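Local coordinates for UPF0345 protein ACIAD0356 (Acinetobacter sp. ADP1, PDB 3HQX) that probably catalyses the reversible phosphorolysis of diverse purine and pyrimidine nucleosides, releasing the free base and alpha-D-ribose 1-phosphate, at residues Ser18-Tyr21 and Cys26-His29; Arg69-Ile72 and Glu77-Leu80; Gln85-Tyr88 and Leu94-Ile97. All coordinates share one frame; numbering follows the deposited sequence.

Interaction 1 of 3, residues Ser18-Tyr21 and Cys26-His29; sequences SNVY and CISH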
ATOM      1  N   SER A  18      -1.626  -7.339  -1.151  1.00  6.96           N
ATOM      2  CA  SER A  18      -1.903  -6.150  -1.982  1.00  7.62           C
ATOM      3  C   SER A  18      -2.315  -6.526  -3.385  1.00  6.91           C
ATOM      4  O   SER A  18      -2.089  -7.663  -3.838  1.00  6.77           O
ATOM      5  CB  SER A  18      -0.661  -5.269  -2.052  1.00  6.78           C
ATOM      6  OG  SER A  18       0.348  -5.943  -2.753  1.00  7.94           O
ATOM      7  N   ASN A  19      -2.921  -5.546  -4.069  1.00  7.48           N
ATOM      8  CA  ASN A  19      -3.154  -5.592  -5.501  1.00  7.13           C
ATOM      9  C   ASN A  19      -2.278  -4.544  -6.158  1.00  7.26           C
ATOM     10  O   ASN A  19      -2.358  -3.369  -5.808  1.00  7.77           O
ATOM     11  CB  ASN A  19      -4.637  -5.362  -5.776  1.00  8.10           C
ATOM     12  CG  ASN A  19      -5.494  -6.474  -5.199  1.00  8.59           C
ATOM     13  OD1 ASN A  19      -5.365  -7.657  -5.600  1.00  9.73           O
ATOM     14  ND2 ASN A  19      -6.264  -6.156  -4.133  1.00 11.16           N
ATOM     15  N   VAL A  20      -1.439  -4.961  -7.101  1.00  6.62           N
ATOM     16  CA  VAL A  20      -0.474  -4.085  -7.736  1.00  6.78           C
ATOM     17  C   VAL A  20      -0.644  -4.090  -9.256  1.00  7.31           C
ATOM     18  O   VAL A  20      -0.718  -5.180  -9.866  1.00  8.51           O
ATOM     19  CB  VAL A  20       0.967  -4.499  -7.374  1.00  6.18           C
ATOM     20  CG1 VAL A  20       2.018  -3.613  -8.109  1.00  9.00           C
ATOM     21  CG2 VAL A  20       1.152  -4.404  -5.829  1.00  8.24           C
ATOM     22  N   TYR A  21      -0.714  -2.889  -9.825  1.00  7.49           N
ATOM     23  CA  TYR A  21      -0.883  -2.742 -11.279  1.00  6.44           C
ATOM     24  C   TYR A  21       0.081  -1.739 -11.835  1.00  7.92           C
ATOM     25  O   TYR A  21       0.816  -1.049 -11.110  1.00  7.44           O
ATOM     26  CB  TYR A  21      -2.343  -2.336 -11.646  1.00  7.54           C
ATOM     27  CG  TYR A  21      -3.345  -3.296 -11.026  1.00  7.93           C
ATOM     28  CD1 TYR A  21      -3.492  -4.570 -11.530  1.00  8.13           C
ATOM     29  CD2 TYR A  21      -4.160  -2.923  -9.958  1.00  7.46           C
ATOM     30  CE1 TYR A  21      -4.368  -5.473 -10.978  1.00  8.36           C
ATOM     31  CE2 TYR A  21      -4.992  -3.847  -9.381  1.00  9.00           C
ATOM     32  CZ  TYR A  21      -5.101  -5.120  -9.907  1.00  8.51           C
ATOM     33  OH  TYR A  21      -5.968  -6.015  -9.339  1.00  7.59           O
ATOM     34  N   CYS A  26       0.411   1.458  -9.168  1.00  6.95           N
ATOM     35  CA  CYS A  26      -0.774   1.486  -8.278  1.00  7.50           C
ATOM     36  C   CYS A  26      -0.725   0.297  -7.337  1.00  7.00           C
ATOM     37  O   CYS A  26      -0.607  -0.839  -7.785  1.00  7.40           O
ATOM     38  CB  CYS A  26      -2.055   1.455  -9.084  1.00  8.15           C
ATOM     39  SG  CYS A  26      -3.545   1.565  -8.078  1.00 12.21           S
ATOM     40  N   ILE A  27      -0.777   0.569  -6.026  1.00  6.02           N
ATOM     41  CA  ILE A  27      -0.690  -0.447  -4.974  1.00  6.32           C
ATOM     42  C   ILE A  27      -1.854  -0.222  -3.975  1.00  6.96           C
ATOM     43  O   ILE A  27      -2.010   0.859  -3.461  1.00  6.81           O
ATOM     44  CB  ILE A  27       0.625  -0.324  -4.219  1.00  6.97           C
ATOM     45  CG1 ILE A  27       1.859  -0.339  -5.157  1.00  8.22           C
ATOM     46  CG2 ILE A  27       0.728  -1.428  -3.120  1.00  8.61           C
ATOM     47  CD1 ILE A  27       2.341   1.119  -5.655  1.00 15.85           C
ATOM     48  N   SER A  28      -2.659  -1.247  -3.762  1.00  6.72           N
ATOM     49  CA  SER A  28      -3.828  -1.077  -2.901  1.00  8.27           C
ATOM     50  C   SER A  28      -4.116  -2.301  -2.054  1.00  7.30           C
ATOM     51  O   SER A  28      -3.633  -3.401  -2.357  1.00  8.81           O
ATOM     52  CB  SER A  28      -5.030  -0.659  -3.701  1.00  8.24           C
ATOM     53  OG  SER A  28      -5.504  -1.679  -4.558  1.00 11.14           O
ATOM     54  N   HIS A  29      -4.916  -2.099  -1.033  1.00  6.80           N
ATOM     55  CA  HIS A  29      -5.475  -3.191  -0.204  1.00  7.07           C
ATOM     56  C   HIS A  29      -6.977  -3.005  -0.051  1.00  7.83           C
ATOM     57  O   HIS A  29      -7.500  -1.881  -0.122  1.00  7.56           O
ATOM     58  CB  HIS A  29      -4.873  -3.185   1.174  1.00  7.65           C
ATOM     59  CG  HIS A  29      -3.410  -3.572   1.198  1.00  6.47           C
ATOM     60  ND1 HIS A  29      -2.425  -2.656   0.932  1.00  8.10           N
ATOM     61  CD2 HIS A  29      -2.779  -4.735   1.496  1.00  6.04           C
ATOM     62  CE1 HIS A  29      -1.238  -3.249   1.047  1.00  8.43           C
ATOM     63  NE2 HIS A  29      -1.422  -4.514   1.382  1.00  9.28           N
TER
HETATM   64  O   HOH W   1      -3.991  -1.325  -6.840  1.00 12.07           O
HETATM   65  O   HOH W   2      -7.021  -3.608  -3.546  1.00 20.81           O

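Interaction 2 of 3, residues Arg69-Ile72 and Glu77-Leu80; sequences RVKI and ESEL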
ATOM      1  N   ARG A  69      -4.853  14.619 -11.965  1.00  7.32           N
ATOM      2  CA  ARG A  69      -5.696  15.017 -13.087  1.00  8.10           C
ATOM      3  C   ARG A  69      -6.340  13.782 -13.680  1.00  8.31           C
ATOM      4  O   ARG A  69      -5.664  12.779 -13.900  1.00  8.45           O
ATOM      5  CB  ARG A  69      -4.871  15.805 -14.106  1.00  8.66           C
ATOM      6  CG  ARG A  69      -4.637  17.202 -13.608  1.00  9.32           C
ATOM      7  CD  ARG A  69      -3.716  18.024 -14.453  1.00 16.60           C
ATOM      8  NE  ARG A  69      -3.565  19.398 -13.978  1.00 18.69           N
ATOM      9  CZ  ARG A  69      -2.732  19.799 -13.015  1.00 24.68           C
ATOM     10  NH1 ARG A  69      -2.001  18.907 -12.277  1.00 26.21           N
ATOM     11  NH2 ARG A  69      -2.691  21.104 -12.731  1.00 25.41           N
ATOM     12  N   VAL A  70      -7.641  13.857 -13.904  1.00  8.18           N
ATOM     13  CA  VAL A  70      -8.421  12.686 -14.325  1.00  8.17           C
ATOM     14  C   VAL A  70      -9.327  13.029 -15.480  1.00  8.87           C
ATOM     15  O   VAL A  70      -9.977  14.061 -15.466  1.00  7.44           O
ATOM     16  CB  VAL A  70      -9.318  12.161 -13.166  1.00  9.43           C
ATOM     17  CG1 VAL A  70      -9.975  10.885 -13.572  1.00  8.86           C
ATOM     18  CG2 VAL A  70      -8.479  11.906 -11.929  1.00 10.33           C
ATOM     19  N   LYS A  71      -9.402  12.117 -16.449  1.00  9.53           N
ATOM     20  CA  LYS A  71     -10.429  12.178 -17.482  1.00 10.71           C
ATOM     21  C   LYS A  71     -11.381  11.063 -17.199  1.00 10.35           C
ATOM     22  O   LYS A  71     -10.988   9.848 -17.245  1.00  9.95           O
ATOM     23  CB  LYS A  71      -9.850  11.941 -18.861  1.00 11.22           C
ATOM     24  CG  LYS A  71      -9.060  13.080 -19.360  1.00 14.14           C
ATOM     25  CD  LYS A  71      -8.749  12.883 -20.817  1.00 17.89           C
ATOM     26  CE  LYS A  71      -8.108  14.125 -21.403  1.00 21.49           C
ATOM     27  NZ  LYS A  71      -6.795  14.493 -20.777  1.00 22.18           N
ATOM     28  N   ILE A  72     -12.624  11.454 -16.930  1.00 11.50           N
ATOM     29  CA  ILE A  72     -13.665  10.517 -16.533  1.00 12.50           C
ATOM     30  C   ILE A  72     -14.570  10.151 -17.690  1.00 13.31           C
ATOM     31  O   ILE A  72     -15.106  11.050 -18.396  1.00 12.94           O
ATOM     32  CB  ILE A  72     -14.542  11.089 -15.407  1.00 12.48           C
ATOM     33  CG1 ILE A  72     -13.665  11.428 -14.192  1.00 12.46           C
ATOM     34  CG2 ILE A  72     -15.597  10.090 -15.017  1.00 13.46           C
ATOM     35  CD1 ILE A  72     -14.373  12.298 -13.130  1.00 13.52           C
ATOM     36  N   GLU A  77     -11.369  16.728 -21.494  1.00 20.70           N
ATOM     37  CA  GLU A  77     -10.327  17.446 -20.756  1.00 20.09           C
ATOM     38  C   GLU A  77     -10.262  16.898 -19.320  1.00 18.07           C
ATOM     39  O   GLU A  77     -11.246  16.376 -18.758  1.00 17.52           O
ATOM     40  CB  GLU A  77     -10.469  18.989 -20.769  1.00 20.30           C
ATOM     41  CG  GLU A  77      -9.828  19.740 -22.015  1.00 24.22           C
ATOM     42  CD  GLU A  77      -9.940  21.302 -21.956  1.00 26.58           C
ATOM     43  OE1 GLU A  77      -9.215  21.955 -21.164  1.00 28.36           O
ATOM     44  OE2 GLU A  77     -10.733  21.883 -22.731  1.00 30.03           O
ATOM     45  N   SER A  78      -9.038  16.974 -18.801  1.00 17.18           N
ATOM     46  CA  SER A  78      -8.685  16.517 -17.495  1.00 16.21           C
ATOM     47  C   SER A  78      -9.311  17.461 -16.499  1.00 14.59           C
ATOM     48  O   SER A  78      -9.431  18.681 -16.749  1.00 14.79           O
ATOM     49  CB  SER A  78      -7.171  16.561 -17.275  1.00 16.47           C
ATOM     50  OG  SER A  78      -6.555  15.322 -17.566  1.00 22.93           O
ATOM     51  N   GLU A  79      -9.689  16.896 -15.364  1.00 11.53           N
ATOM     52  CA  GLU A  79     -10.214  17.627 -14.221  1.00 10.80           C
ATOM     53  C   GLU A  79      -9.191  17.400 -13.080  1.00 10.22           C
ATOM     54  O   GLU A  79      -8.618  16.325 -12.923  1.00  9.80           O
ATOM     55  CB  GLU A  79     -11.558  17.050 -13.772  1.00 11.46           C
ATOM     56  CG  GLU A  79     -12.721  17.169 -14.824  1.00 14.32           C
ATOM     57  CD  GLU A  79     -13.961  16.367 -14.426  1.00 16.97           C
ATOM     58  OE1 GLU A  79     -14.511  16.586 -13.311  1.00 18.56           O
ATOM     59  OE2 GLU A  79     -14.425  15.532 -15.232  1.00 20.09           O
ATOM     60  N   LEU A  80      -9.012  18.431 -12.284  1.00  9.27           N
ATOM     61  CA  LEU A  80      -8.041  18.466 -11.202  1.00  8.73           C
ATOM     62  C   LEU A  80      -8.726  18.152  -9.865  1.00  9.19           C
ATOM     63  O   LEU A  80      -9.739  18.727  -9.542  1.00  8.66           O
ATOM     64  CB  LEU A  80      -7.460  19.869 -11.090  1.00  8.73           C
ATOM     65  CG  LEU A  80      -6.454  20.179  -9.968  1.00  9.62           C
ATOM     66  CD1 LEU A  80      -5.152  19.515 -10.198  1.00 10.68           C
ATOM     67  CD2 LEU A  80      -6.255  21.712  -9.971  1.00 11.84           C
TER
HETATM   68  O   HOH W   3     -13.005  14.283 -16.917  1.00 18.60           O

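Interaction 3 of 3, residues Gln85-Tyr88 and Leu94-Ile97; sequences QSFY and LFKI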
ATOM      1  N   GLN A  85     -11.109  16.128  -1.893  1.00  8.19           N
ATOM      2  CA  GLN A  85     -12.076  16.098  -2.976  1.00  8.92           C
ATOM      3  C   GLN A  85     -12.289  14.685  -3.467  1.00  9.11           C
ATOM      4  O   GLN A  85     -11.403  13.837  -3.347  1.00  9.72           O
ATOM      5  CB  GLN A  85     -11.553  16.984  -4.085  1.00  9.45           C
ATOM      6  CG  GLN A  85     -11.458  18.426  -3.665  1.00  7.85           C
ATOM      7  CD  GLN A  85     -10.994  19.365  -4.760  1.00  9.77           C
ATOM      8  OE1 GLN A  85     -10.065  19.050  -5.514  1.00  9.17           O
ATOM      9  NE2 GLN A  85     -11.570  20.594  -4.774  1.00 10.45           N
ATOM     10  N   SER A  86     -13.459  14.456  -4.052  1.00  8.08           N
ATOM     11  CA  SER A  86     -13.837  13.197  -4.658  1.00  7.22           C
ATOM     12  C   SER A  86     -14.295  13.370  -6.082  1.00  8.16           C
ATOM     13  O   SER A  86     -14.672  14.493  -6.529  1.00  8.50           O
ATOM     14  CB  SER A  86     -14.963  12.516  -3.868  1.00  8.67           C
ATOM     15  OG  SER A  86     -14.551  12.185  -2.553  1.00  9.12           O
ATOM     16  N   PHE A  87     -14.255  12.253  -6.831  1.00  8.37           N
ATOM     17  CA  PHE A  87     -14.936  12.196  -8.116  1.00  8.89           C
ATOM     18  C   PHE A  87     -15.717  10.894  -8.253  1.00  9.45           C
ATOM     19  O   PHE A  87     -15.403   9.898  -7.631  1.00  9.47           O
ATOM     20  CB  PHE A  87     -14.007  12.455  -9.312  1.00  9.75           C
ATOM     21  CG  PHE A  87     -12.895  11.469  -9.484  1.00  8.03           C
ATOM     22  CD1 PHE A  87     -13.101  10.302 -10.228  1.00  6.95           C
ATOM     23  CD2 PHE A  87     -11.644  11.683  -8.921  1.00  8.52           C
ATOM     24  CE1 PHE A  87     -12.037   9.394 -10.431  1.00  9.82           C
ATOM     25  CE2 PHE A  87     -10.637  10.808  -9.080  1.00  7.38           C
ATOM     26  CZ  PHE A  87     -10.819   9.652  -9.840  1.00  7.46           C
ATOM     27  N   TYR A  88     -16.777  10.968  -9.050  1.00  9.11           N
ATOM     28  CA  TYR A  88     -17.666   9.829  -9.273  1.00 10.27           C
ATOM     29  C   TYR A  88     -17.418   9.231 -10.646  1.00 10.42           C
ATOM     30  O   TYR A  88     -17.343   9.965 -11.623  1.00 10.68           O
ATOM     31  CB  TYR A  88     -19.120  10.299  -9.173  1.00 10.44           C
ATOM     32  CG  TYR A  88     -20.140   9.233  -9.441  1.00 11.40           C
ATOM     33  CD1 TYR A  88     -20.487   8.320  -8.462  1.00 10.49           C
ATOM     34  CD2 TYR A  88     -20.760   9.150 -10.687  1.00 12.66           C
ATOM     35  CE1 TYR A  88     -21.427   7.320  -8.712  1.00 12.43           C
ATOM     36  CE2 TYR A  88     -21.713   8.161 -10.951  1.00 10.50           C
ATOM     37  CZ  TYR A  88     -22.035   7.256  -9.964  1.00 12.37           C
ATOM     38  OH  TYR A  88     -23.010   6.286 -10.225  1.00 13.74           O
ATOM     39  N   LEU A  94     -14.999   4.043 -17.244  1.00 12.92           N
ATOM     40  CA  LEU A  94     -13.559   4.113 -17.021  1.00 13.03           C
ATOM     41  C   LEU A  94     -13.117   5.520 -16.641  1.00 12.57           C
ATOM     42  O   LEU A  94     -13.857   6.507 -16.799  1.00 11.07           O
ATOM     43  CB  LEU A  94     -12.764   3.685 -18.266  1.00 13.71           C
ATOM     44  CG  LEU A  94     -12.750   4.521 -19.554  1.00 13.86           C
ATOM     45  CD1 LEU A  94     -11.955   5.713 -19.427  1.00 17.19           C
ATOM     46  CD2 LEU A  94     -12.161   3.706 -20.705  1.00 14.40           C
ATOM     47  N   PHE A  95     -11.894   5.591 -16.148  1.00 12.11           N
ATOM     48  CA  PHE A  95     -11.223   6.854 -15.909  1.00 11.30           C
ATOM     49  C   PHE A  95      -9.735   6.696 -16.145  1.00  9.57           C
ATOM     50  O   PHE A  95      -9.222   5.593 -16.038  1.00 10.94           O
ATOM     51  CB  PHE A  95     -11.575   7.433 -14.516  1.00 11.33           C
ATOM     52  CG  PHE A  95     -11.018   6.679 -13.332  1.00 10.57           C
ATOM     53  CD1 PHE A  95      -9.830   7.073 -12.774  1.00  8.99           C
ATOM     54  CD2 PHE A  95     -11.684   5.640 -12.759  1.00 11.30           C
ATOM     55  CE1 PHE A  95      -9.328   6.479 -11.652  1.00 10.19           C
ATOM     56  CE2 PHE A  95     -11.175   5.036 -11.609  1.00 10.49           C
ATOM     57  CZ  PHE A  95      -9.987   5.454 -11.085  1.00  9.74           C
ATOM     58  N   LYS A  96      -9.071   7.800 -16.483  1.00  8.82           N
ATOM     59  CA  LYS A  96      -7.650   7.833 -16.780  1.00  9.36           C
ATOM     60  C   LYS A  96      -7.039   8.883 -15.893  1.00  9.51           C
ATOM     61  O   LYS A  96      -7.491  10.025 -15.916  1.00  9.53           O
ATOM     62  CB  LYS A  96      -7.402   8.182 -18.241  1.00  8.98           C
ATOM     63  CG  LYS A  96      -8.132   7.260 -19.241  1.00 11.60           C
ATOM     64  CD  LYS A  96      -7.714   7.534 -20.686  1.00 15.79           C
ATOM     65  CE  LYS A  96      -8.240   6.467 -21.580  1.00 20.15           C
ATOM     66  NZ  LYS A  96      -9.675   6.226 -21.262  1.00 22.96           N
ATOM     67  N   ILE A  97      -6.064   8.477 -15.086  1.00  8.79           N
ATOM     68  CA  ILE A  97      -5.571   9.272 -14.000  1.00  9.11           C
ATOM     69  C   ILE A  97      -4.059   9.465 -14.122  1.00  8.58           C
ATOM     70  O   ILE A  97      -3.310   8.535 -14.502  1.00  8.63           O
ATOM     71  CB  ILE A  97      -5.981   8.655 -12.642  1.00  9.07           C
ATOM     72  CG1 ILE A  97      -5.578   9.557 -11.454  1.00  9.30           C
ATOM     73  CG2 ILE A  97      -5.380   7.245 -12.472  1.00  9.84           C
ATOM     74  CD1 ILE A  97      -6.385   9.254 -10.138  1.00  8.02           C
TER

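Interaction 1 of 3, residues Ser18-Tyr21 and Cys26-His29
Asn19 with Ser28 and Tyr21 with Cys26 form two antiparallel hydrogen-bonded pairs, in strand segments whose axes lie 4.8 Å apart and run at 165° to each other. Each pair has both of its backbone bonds. Asn19 N reaches Ser28 O at 2.8 Å, while the bond from Cys26 N to Tyr21 O is stretched to 3.2 Å and arrives from well above the carbonyl plane. Val20 and Ile27, the non-hydrogen-bonded pair between them, point their side chains the same way. With CG1 of Val20 anti to the backbone N (chi1 177°) and near Cys26 O, CG2 stands beside the backbone N and meets CG2 of Ile27 at 4.0 Å. The two strands, 12-21 and 26-32, make a beta hairpin, with 12-21 the outermost strand, within this chain, of the six-stranded sheet of this cupin-clan fold, and the Val20-Ile27 face is met by the second subunit, whose Val43 packs on Ile27 and whose Val102 packs on Val20. Near the N-terminal end of 18-21, CB of Ser18 lies over a face of the His29 imidazole, 3.9 Å from the ring centroid and 28° off its normal, a CH-pi contact. The hydroxyl of Ser18 is engaged elsewhere, bonded to Asp104 of the second subunit. On the face that carries Asn19 and Ser28, the polar groups meet through water. One water donates to Asn19 O at 2.8 Å and is bonded also to Ser28 OG; since Ser28 N is bonded to the same Asn19 O, that oxygen is gripped twice. A second water accepts from Asn19 ND2 at 2.7 Å and again bonds Ser28 OG, leaving the serine hydroxyl between two waters. Tyr105 of strand 103-109 touches both Cys26 and Ser28 from this side.

Interaction 2 of 3, residues Arg69-Ile72 and Glu77-Leu80
Val70 and Glu79 carry the backbone bonding of this hairpin: as an antiparallel hydrogen-bonded pair, each gives its backbone N-H to the other's carbonyl oxygen, Val70 N to Glu79 O at 2.8 Å and Glu79 N to Val70 O at 2.9 Å. The first of these lies in the carbonyl plane and the second is tilted from it by 33°. Weaker CA-H...O contacts flank them, one from Arg69 CA to Glu79 O and one from Ser78 CA to Val70 O, giving each carbonyl oxygen a second donor of lesser strength. Past Lys71 and Ser78 the segments diverge, and a water takes over where direct bonding stops. It accepts from Ile72 N at 2.9 Å and also lies near Glu79 OE2 and Glu77 O, bridging the widening gap between the chains. Among the side chains, polar contact is slight: Lys71 folds back at its last torsion (chi4 62°), which brings NZ to Ser78 OG in a weak hydrogen bond of 3.3 Å. Van der Waals contact is more substantial. Arg69 and Leu80, a non-hydrogen-bonded pair, run side by side in the same direction; the extended arginine chain carries the guanidinium alongside the leucine, and chi4 of 83° turns its face onto CD1 of Leu80, which is centred over it, 3.7 Å from CZ of Arg69. The charged end is also held along its own strand by a salt bridge from NH1 to Glu67. On the face of Val70 and Glu79, Ile72 crosses Glu79 at about a right angle, its CD1 3.9 Å from Glu79 OE2. The hairpin closes one side of the four-stranded sheet: strand 79-82 is outermost within the chain, strand 67-72 pairs on its far side with strand 94-98, and the inner face turns toward strand 86-89.

Interaction 3 of 3, residues Gln85-Tyr88 and Leu94-Ile97
Phe87 and Phe95 meet through their rings, while their backbones pair in separate sheets: that of Phe87 is hydrogen-bonded to Met61 in one, and that of Phe95 to Phe53 in the other. The rings form a T-shaped aromatic pair in which the edge of Phe87 is presented to a face of Phe95. The centroids stand 5.3 Å apart and the planes are turned 73° from each other. CZ and CE1 of Phe87 do the touching. CZ comes to 3.9 Å from CE1 of Phe95, while CE1 of Phe87 lies 4.0 Å from Phe95 CD1, offset toward the rim of the ring beneath it and not over its middle. Each CB is directed at the opposing segment, and with CG in both residues set between the backbone N and the carbonyl carbon (chi1 62° in Phe87 and 69° in Phe95) the two side chains cross at about a right angle, edge of Phe87 to face of Phe95. Ile97 adds a looser touch, its CD1 lying at the edge of the Phe87 ring, near the ring plane, 4.5 Å from CZ. Thus the edge of Phe87 meets an aromatic face and an aliphatic tip together. All three residues are buried, and the contact is an example of core formation between the two sheets of a cupin-type sandwich. Phe87 belongs to strand 86-89, outermost, within this chain, in the six-stranded sheet and next to 59-63; Phe95 and Ile97 belong to strand 94-98, which lies between 51-54 and 67-72 in the four-stranded one. Around them, Phe81 meets the ring of Phe87, Phe53 meets that of Phe95, and Met61 packs on both.

How the interactions relate
The three contacts illustrate how a small two-sheet protein is built from both pairing within sheets and packing between them. Interactions 2 and 3 are close neighbours, their centres 7 Å apart: Lys71 N probably hydrogen-bonds Lys96 O at 2.9 Å, continuing the sheet from one to the other, and Val70 CG2 packs 3.7 Å from Phe87 CE2, tying the hairpin to the aromatic core. Interaction 1 lies across the chain's centre, its own centre about 17 Å from that of interaction 3 and 22 Å from that of interaction 2. It shares the six-stranded sheet with 85-88, at the other margin within this chain, and alone among the three meets the second subunit.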